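Local coordinates for protein GCN5-related N-acetyltransferase (PDB 2OZG) that binds coenzyme A and, as a member of the GNAT family, probably transfers acetyl groups to amines, perhaps those of aminoglycosides, at residues C138-P143 and V259-S264; I217-R222 and R230-V235; P240-F245 and D267-L272. One frame throughout, in Å; residues are numbered along the deposited sequence.

Overall arrangement
Of the paired elements, strand 132-143 comes first along the chain, and interaction 1 closes a long loop by pairing its end with strand 258-263, 116 residues on. Nested inside that loop is interaction 2, the tight hairpin of strands 211-222 and 227-236. Helix 239-250 follows, and interaction 3 joins it to the turn at 267-272; it opens within the loop of interaction 1 and closes beyond it, so the two cross, whereas interactions 2 and 3 are in series. Strand 227-236 lies beside strand 258-263, with W234 NE1 bonded to K262 O, and W261, W234 and F245 carry the packing from sheet to helix and turn.

Interaction 1. Residues C138-P143 and V259-S264; sequences CVWEIP and VTWKSS
W261 has CG between its backbone N and carbonyl carbon (chi1 75°), and from there its indole reaches across to W140 CB; W140 holds CG anti to its carbonyl carbon (chi1 -74°), its indole running to S264. Both indoles lie on the face that also bears I142 and V259. The six-membered ring of W261 takes W140 CB over one face, 3.3 Å from the ring centroid and almost on the normal, a close CH-pi contact. The two indoles are nearly parallel but slid apart, and their rings barely overlap. I142 CG2 extends the apolar surface, 3.8 Å from W261 CZ3. At the edge of the W140 indole, NE1 donates to S264 O at 3.0 Å; the bond satisfies the N-H of this buried residue and, with the acceptor near the ring plane, probably limits its rotation. The backbones pair antiparallel: W140 N reaches W261 O at 2.8 Å, W261 N answers to W140 O at 3.1 Å, and I142 and V259 exchange a second pair of bonds. A water bridges C138 N and S263 O. On the other face V139 CG2 touches K262 CG at 3.8 Å, and the E141 carboxylate turns to K258 and R281. The pairing is flanked by a strand on each side, 279-290 beside 132-143 and 227-236 beside 258-263: a cross-strand tryptophan pair at a hydrogen-bonded site of antiparallel beta structure.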
# COMPACT_ATOMS: atom_id res chain seq x y z
N CYS A 138 22.05 4.86 -11.55
CA CYS A 138 20.91 3.95 -11.52
C CYS A 138 21.09 2.99 -10.36
O CYS A 138 22.17 2.39 -10.21
CB CYS A 138 20.91 3.14 -12.82
SG CYS A 138 19.52 2.20 -13.05
N VAL A 139 20.04 2.86 -9.56
CA VAL A 139 19.98 1.92 -8.46
C VAL A 139 19.10 0.76 -8.89
O VAL A 139 17.95 0.93 -9.24
CB VAL A 139 19.42 2.56 -7.16
CG1 VAL A 139 19.38 1.51 -6.09
CG2 VAL A 139 20.35 3.67 -6.72
N TRP A 140 19.72 -0.41 -8.92
CA TRP A 140 19.07 -1.64 -9.24
C TRP A 140 18.71 -2.40 -8.00
O TRP A 140 19.38 -2.26 -7.01
CB TRP A 140 20.03 -2.53 -10.05
CG TRP A 140 20.18 -2.04 -11.46
CD1 TRP A 140 21.01 -1.08 -11.88
CD2 TRP A 140 19.44 -2.49 -12.61
NE1 TRP A 140 20.87 -0.90 -13.23
CE2 TRP A 140 19.92 -1.77 -13.71
CE3 TRP A 140 18.47 -3.45 -12.81
CZ2 TRP A 140 19.42 -1.95 -15.01
CZ3 TRP A 140 17.99 -3.66 -14.12
CH2 TRP A 140 18.47 -2.89 -15.20
N GLU A 141 17.69 -3.24 -8.06
CA GLU A 141 17.36 -4.06 -6.92
C GLU A 141 17.00 -5.43 -7.40
O GLU A 141 16.54 -5.58 -8.53
CB GLU A 141 16.15 -3.50 -6.15
CG GLU A 141 14.84 -3.67 -6.82
CD GLU A 141 13.70 -3.24 -5.89
OE1 GLU A 141 13.68 -2.05 -5.55
OE2 GLU A 141 12.85 -4.10 -5.50
N ILE A 142 17.15 -6.43 -6.53
CA ILE A 142 16.82 -7.78 -6.91
C ILE A 142 16.55 -8.66 -5.71
O ILE A 142 17.22 -8.51 -4.67
CB ILE A 142 17.99 -8.38 -7.71
CG1 ILE A 142 17.65 -9.74 -8.28
CG2 ILE A 142 19.27 -8.51 -6.85
CD1 ILE A 142 18.72 -10.27 -9.23
N PRO A 143 15.56 -9.58 -5.83
CA PRO A 143 15.39 -10.55 -4.75
C PRO A 143 16.56 -11.54 -4.72
O PRO A 143 16.94 -12.14 -5.75
CB PRO A 143 14.04 -11.20 -5.03
CG PRO A 143 13.69 -10.87 -6.48
CD PRO A 143 14.53 -9.71 -6.89
N VAL A 259 18.58 -7.21 -2.56
CA VAL A 259 19.88 -6.59 -2.71
C VAL A 259 19.76 -5.44 -3.70
O VAL A 259 19.05 -5.55 -4.74
CB VAL A 259 20.95 -7.55 -3.28
CG1 VAL A 259 22.27 -6.80 -3.51
CG2 VAL A 259 21.18 -8.74 -2.36
N THR A 260 20.43 -4.33 -3.38
CA THR A 260 20.54 -3.21 -4.31
C THR A 260 22.00 -2.89 -4.62
O THR A 260 22.90 -3.13 -3.80
CB THR A 260 19.93 -1.89 -3.74
OG1 THR A 260 20.71 -1.44 -2.62
CG2 THR A 260 18.52 -2.09 -3.30
N TRP A 261 22.22 -2.42 -5.83
CA TRP A 261 23.53 -1.95 -6.25
C TRP A 261 23.37 -0.83 -7.27
O TRP A 261 22.34 -0.75 -7.98
CB TRP A 261 24.39 -3.09 -6.81
CG TRP A 261 24.04 -3.56 -8.18
CD1 TRP A 261 24.77 -3.33 -9.30
CD2 TRP A 261 22.91 -4.39 -8.60
NE1 TRP A 261 24.17 -3.93 -10.38
CE2 TRP A 261 23.02 -4.55 -9.99
CE3 TRP A 261 21.81 -4.96 -7.95
CZ2 TRP A 261 22.11 -5.33 -10.74
CZ3 TRP A 261 20.90 -5.67 -8.68
CH2 TRP A 261 21.05 -5.85 -10.04
N LYS A 262 24.43 -0.07 -7.46
CA LYS A 262 24.44 1.01 -8.47
C LYS A 262 25.23 0.55 -9.68
O LYS A 262 26.27 -0.05 -9.56
CB LYS A 262 25.00 2.30 -7.90
CG LYS A 262 24.10 2.81 -6.77
CD LYS A 262 24.58 4.15 -6.19
CE LYS A 262 24.42 5.29 -7.16
NZ LYS A 262 24.90 6.51 -6.45
N SER A 263 24.67 0.79 -10.85
CA SER A 263 25.26 0.45 -12.06
C SER A 263 24.81 1.46 -13.15
O SER A 263 24.35 2.60 -12.90
CB SER A 263 24.84 -0.97 -12.41
OG SER A 263 25.66 -1.47 -13.41
N SER A 264 25.07 1.04 -14.36
CA SER A 264 24.64 1.72 -15.52
C SER A 264 23.16 1.44 -15.74
O SER A 264 22.61 0.42 -15.25
CB SER A 264 25.33 1.08 -16.70
OG SER A 264 24.80 1.72 -17.83
O HOH W 1 25.11 4.36 -10.87

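Interaction 2. Residues I217-R222 and R230-V235; sequences IFTQER and RIRDWV
A classic beta bulge, in which R232 and D233 both face I217, interrupts the hairpin of strands 211-222 and 227-236. I217 O accepts R232 N at 2.8 Å and, more weakly, D233 N at 3.4 Å, while I217 N donates to D233 O at 3.0 Å. Beyond the bulge the register has shifted by one residue: F218 and I231 form a non-hydrogen-bonded pair, and T219 and R230 a hydrogen-bonded one. The R232 side chain lies against I217 and T219 of the neighbouring strand. R232 CG, set between its backbone N and carbonyl carbon (chi1 49°), packs 3.8 Å from I217 CG2; farther out the chain bends, crosses T219 at about a right angle and brings NH2 to 3.5 Å from T219 CG2. A water at the edge of this guanidinium, in its plane, accepts from R232 NE, donates to R230 O and lies 2.8 Å from T219 OG1, tying the arginine to both strands. R232 NH1 meets the carbonyls of L192 and R194, and the D233 carboxylate binds Y215 and R184. E221 and R230 form a salt bridge farther along, but their modelled positions are doubtful. Two closely linked antiparallel strands with one extra residue in the second make this a bulged beta hairpin.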
# COMPACT_ATOMS: atom_id res chain seq x y z
N ILE A 217 31.59 -3.40 -1.26
CA ILE A 217 31.40 -2.62 -0.04
C ILE A 217 29.89 -2.46 0.16
O ILE A 217 29.20 -1.99 -0.76
CB ILE A 217 32.00 -1.23 -0.13
CG1 ILE A 217 33.48 -1.32 -0.44
CG2 ILE A 217 31.76 -0.51 1.23
CD1 ILE A 217 34.12 0.01 -0.78
N PHE A 218 29.41 -2.83 1.35
CA PHE A 218 28.00 -2.85 1.60
C PHE A 218 27.59 -2.68 3.03
O PHE A 218 28.41 -2.76 3.97
CB PHE A 218 27.43 -4.11 0.95
CG PHE A 218 27.79 -5.42 1.68
CD1 PHE A 218 27.01 -5.86 2.74
CD2 PHE A 218 28.89 -6.18 1.30
CE1 PHE A 218 27.33 -7.01 3.45
CE2 PHE A 218 29.18 -7.38 1.98
CZ PHE A 218 28.37 -7.78 3.05
N THR A 219 26.31 -2.40 3.20
CA THR A 219 25.68 -2.34 4.51
C THR A 219 24.44 -3.25 4.46
O THR A 219 24.01 -3.68 3.37
CB THR A 219 25.20 -0.90 4.92
OG1 THR A 219 24.31 -0.40 3.92
CG2 THR A 219 26.37 0.06 5.09
N GLN A 220 23.90 -3.60 5.61
CA GLN A 220 22.73 -4.44 5.65
C GLN A 220 21.84 -3.78 6.67
O GLN A 220 22.33 -3.21 7.63
CB GLN A 220 23.06 -5.81 6.24
CG GLN A 220 24.22 -6.54 5.66
CD GLN A 220 24.32 -7.91 6.29
OE1 GLN A 220 24.44 -8.04 7.53
NE2 GLN A 220 24.23 -8.92 5.46
N GLU A 221 20.54 -3.98 6.53
CA GLU A 221 19.60 -3.47 7.52
C GLU A 221 18.31 -4.21 7.40
O GLU A 221 18.04 -4.82 6.38
CB GLU A 221 19.34 -1.96 7.32
CG GLU A 221 18.96 -1.58 5.90
CD GLU A 221 18.73 -0.07 5.73
OE1 GLU A 221 17.94 0.48 6.51
OE2 GLU A 221 19.34 0.53 4.81
N ARG A 222 17.51 -4.13 8.47
CA ARG A 222 16.16 -4.67 8.49
C ARG A 222 15.21 -3.48 8.49
O ARG A 222 15.38 -2.57 9.30
CB ARG A 222 15.90 -5.47 9.75
CG ARG A 222 16.71 -6.72 9.77
CD ARG A 222 16.22 -7.66 10.88
NE ARG A 222 17.00 -8.89 10.81
CZ ARG A 222 16.79 -9.87 9.93
NH1 ARG A 222 15.79 -9.81 9.06
NH2 ARG A 222 17.59 -10.92 9.92
N ARG A 230 22.59 -3.31 0.99
CA ARG A 230 22.79 -2.19 0.03
C ARG A 230 24.26 -2.11 -0.36
O ARG A 230 25.10 -1.77 0.48
CB ARG A 230 22.35 -0.87 0.66
CG ARG A 230 20.94 -0.87 1.27
CD ARG A 230 20.59 0.52 1.83
NE ARG A 230 19.30 0.55 2.53
CZ ARG A 230 18.14 0.81 1.93
NH1 ARG A 230 18.07 0.99 0.64
NH2 ARG A 230 17.01 0.82 2.63
N ILE A 231 24.58 -2.46 -1.61
CA ILE A 231 25.93 -2.39 -2.10
C ILE A 231 26.22 -0.94 -2.49
O ILE A 231 25.63 -0.41 -3.41
CB ILE A 231 26.15 -3.33 -3.29
CG1 ILE A 231 25.95 -4.81 -2.88
CG2 ILE A 231 27.54 -3.16 -3.86
CD1 ILE A 231 25.92 -5.81 -4.04
N ARG A 232 27.17 -0.29 -1.81
CA ARG A 232 27.47 1.12 -2.13
C ARG A 232 28.60 1.29 -3.10
O ARG A 232 28.67 2.32 -3.75
CB ARG A 232 27.73 1.95 -0.89
CG ARG A 232 28.71 1.35 0.06
CD ARG A 232 28.94 2.21 1.33
NE ARG A 232 27.75 2.40 2.16
CZ ARG A 232 27.73 3.19 3.23
NH1 ARG A 232 28.81 3.87 3.61
NH2 ARG A 232 26.64 3.32 3.94
N ASP A 233 29.47 0.30 -3.25
CA ASP A 233 30.53 0.40 -4.24
C ASP A 233 30.96 -1.02 -4.54
O ASP A 233 30.87 -1.89 -3.70
CB ASP A 233 31.71 1.22 -3.69
CG ASP A 233 32.73 1.61 -4.74
OD1 ASP A 233 32.37 1.62 -5.95
OD2 ASP A 233 33.88 1.96 -4.32
N TRP A 234 31.35 -1.27 -5.78
CA TRP A 234 31.83 -2.58 -6.16
C TRP A 234 32.76 -2.38 -7.34
O TRP A 234 32.63 -1.39 -8.08
CB TRP A 234 30.67 -3.53 -6.53
CG TRP A 234 29.75 -2.95 -7.65
CD1 TRP A 234 28.65 -2.21 -7.46
CD2 TRP A 234 29.91 -3.08 -9.07
NE1 TRP A 234 28.11 -1.87 -8.65
CE2 TRP A 234 28.89 -2.36 -9.66
CE3 TRP A 234 30.86 -3.67 -9.89
CZ2 TRP A 234 28.75 -2.25 -11.02
CZ3 TRP A 234 30.75 -3.55 -11.22
CH2 TRP A 234 29.71 -2.83 -11.80
N VAL A 235 33.66 -3.36 -7.51
CA VAL A 235 34.53 -3.45 -8.65
C VAL A 235 34.62 -4.92 -9.11
O VAL A 235 34.75 -5.84 -8.30
CB VAL A 235 35.95 -2.85 -8.37
CG1 VAL A 235 36.98 -3.33 -9.40
CG2 VAL A 235 35.89 -1.33 -8.34
O HOH W 2 25.34 0.84 1.59

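Interaction 3. Residues P240-F245 and D267-L272; sequences PAVQSF and DALTLL
D267 OD2 is gripped by two donors of T270, the hydroxyl OG1 and the backbone N, each at 2.8 Å. The hydroxyl comes in on the anti side of the carboxylate and the amide on the syn side, so this oxygen pins the start of the turn in an Asx motif. D267 OD1 takes the hydroxyl of S263 and so ties the turn to the end of strand 258-263. The 3-10 segment that follows presents L269 and L272 to helix 239-250, where V242, Q243 and F245 receive them. V242 CG1, anti to its backbone N (chi1 -178°), meets both leucines: L272 CD1 at 3.3 Å, tighter than usual for two carbons, and L269 CD2 at 4.0 Å. The other branch of L269, CD1, approaches F245 CE2 at 3.6 Å, with the leucine running at about a right angle to the phenylalanine side chain. Q243 bends at its second torsion (chi2 -61°), and its amide NE2 comes to 3.4 Å from L272 CD1, a plain van der Waals touch. On the helix, P240 O is held from opposite faces of its plane by S244 N and S244 OG. F245 also packs on I231, and L269 on W234, so the helix and the turn share the floor of strand 227-236. The next residue of the helix, W246, donates through NE1 to L269 O. The turn also meets a second subunit, where D267 O accepts from R285 and L272 packs on K370 of that neighbouring chain. Polar groups thus shape each segment from within and anchor the turn to its surroundings, whereas between 240-245 and 267-272 the contact is van der Waals, mainly through methyl and ring carbons with the Q243 amide against L272, and rests on close fit rather than on directed bonds.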
# COMPACT_ATOMS: atom_id res chain seq x y z
N PRO A 240 35.59 -14.02 -13.80
CA PRO A 240 35.64 -14.74 -12.51
C PRO A 240 35.24 -13.83 -11.32
O PRO A 240 34.66 -14.31 -10.37
CB PRO A 240 37.08 -15.16 -12.43
CG PRO A 240 37.49 -15.30 -13.87
CD PRO A 240 36.84 -14.18 -14.54
N ALA A 241 35.55 -12.53 -11.38
CA ALA A 241 35.14 -11.62 -10.31
C ALA A 241 33.64 -11.43 -10.36
O ALA A 241 33.01 -11.38 -9.32
CB ALA A 241 35.86 -10.29 -10.38
N VAL A 242 33.07 -11.35 -11.57
CA VAL A 242 31.62 -11.20 -11.72
C VAL A 242 30.88 -12.42 -11.18
O VAL A 242 29.95 -12.26 -10.40
CB VAL A 242 31.13 -10.86 -13.15
CG1 VAL A 242 29.61 -10.69 -13.15
CG2 VAL A 242 31.76 -9.58 -13.68
N GLN A 243 31.29 -13.63 -11.56
CA GLN A 243 30.64 -14.86 -11.05
C GLN A 243 30.73 -14.96 -9.53
O GLN A 243 29.79 -15.40 -8.84
CB GLN A 243 31.27 -16.11 -11.65
CG GLN A 243 31.11 -16.26 -13.15
CD GLN A 243 29.62 -16.36 -13.66
OE1 GLN A 243 28.69 -16.60 -12.89
NE2 GLN A 243 29.44 -16.20 -14.99
N SER A 244 31.87 -14.55 -9.02
CA SER A 244 32.16 -14.58 -7.59
C SER A 244 31.30 -13.58 -6.82
O SER A 244 30.79 -13.85 -5.76
CB SER A 244 33.67 -14.39 -7.39
OG SER A 244 34.42 -15.54 -7.87
N PHE A 245 31.09 -12.42 -7.43
CA PHE A 245 30.22 -11.40 -6.90
C PHE A 245 28.80 -11.92 -6.71
O PHE A 245 28.24 -11.87 -5.62
CB PHE A 245 30.27 -10.26 -7.92
CG PHE A 245 29.32 -9.12 -7.68
CD1 PHE A 245 29.72 -8.02 -6.93
CD2 PHE A 245 28.09 -9.06 -8.35
CE1 PHE A 245 28.83 -6.89 -6.78
CE2 PHE A 245 27.22 -7.99 -8.18
CZ PHE A 245 27.62 -6.88 -7.41
N ASP A 267 22.69 -2.13 -17.40
CA ASP A 267 23.61 -2.87 -16.59
C ASP A 267 24.02 -4.21 -17.22
O ASP A 267 23.19 -5.01 -17.59
CB ASP A 267 22.99 -3.08 -15.22
CG ASP A 267 23.66 -4.18 -14.42
OD1 ASP A 267 24.70 -3.93 -13.83
OD2 ASP A 267 23.09 -5.29 -14.38
N ALA A 268 25.32 -4.49 -17.23
CA ALA A 268 25.87 -5.72 -17.77
C ALA A 268 25.89 -6.91 -16.78
O ALA A 268 25.91 -8.08 -17.20
CB ALA A 268 27.28 -5.44 -18.29
N LEU A 269 25.93 -6.62 -15.47
CA LEU A 269 25.98 -7.67 -14.47
C LEU A 269 24.75 -8.57 -14.55
O LEU A 269 24.84 -9.78 -14.37
CB LEU A 269 26.09 -7.09 -13.06
CG LEU A 269 27.31 -6.24 -12.64
CD1 LEU A 269 27.21 -5.96 -11.17
CD2 LEU A 269 28.62 -6.86 -12.94
N THR A 270 23.60 -8.00 -14.89
CA THR A 270 22.35 -8.75 -15.01
C THR A 270 22.37 -9.70 -16.22
O THR A 270 21.52 -10.58 -16.34
CB THR A 270 21.14 -7.81 -15.07
OG1 THR A 270 21.37 -6.78 -16.02
CG2 THR A 270 20.88 -7.17 -13.70
N LEU A 271 23.37 -9.56 -17.08
CA LEU A 271 23.46 -10.46 -18.24
C LEU A 271 23.70 -11.89 -17.75
O LEU A 271 23.23 -12.86 -18.35
CB LEU A 271 24.58 -10.00 -19.20
CG LEU A 271 24.86 -10.92 -20.40
CD1 LEU A 271 23.64 -11.06 -21.26
CD2 LEU A 271 26.01 -10.39 -21.18
N LEU A 272 24.41 -12.02 -16.62
CA LEU A 272 24.73 -13.32 -16.09
C LEU A 272 23.64 -14.02 -15.25
O LEU A 272 23.81 -15.16 -14.90
CB LEU A 272 26.02 -13.23 -15.29
CG LEU A 272 27.26 -12.78 -16.09
CD1 LEU A 272 28.47 -12.94 -15.22
CD2 LEU A 272 27.42 -13.61 -17.35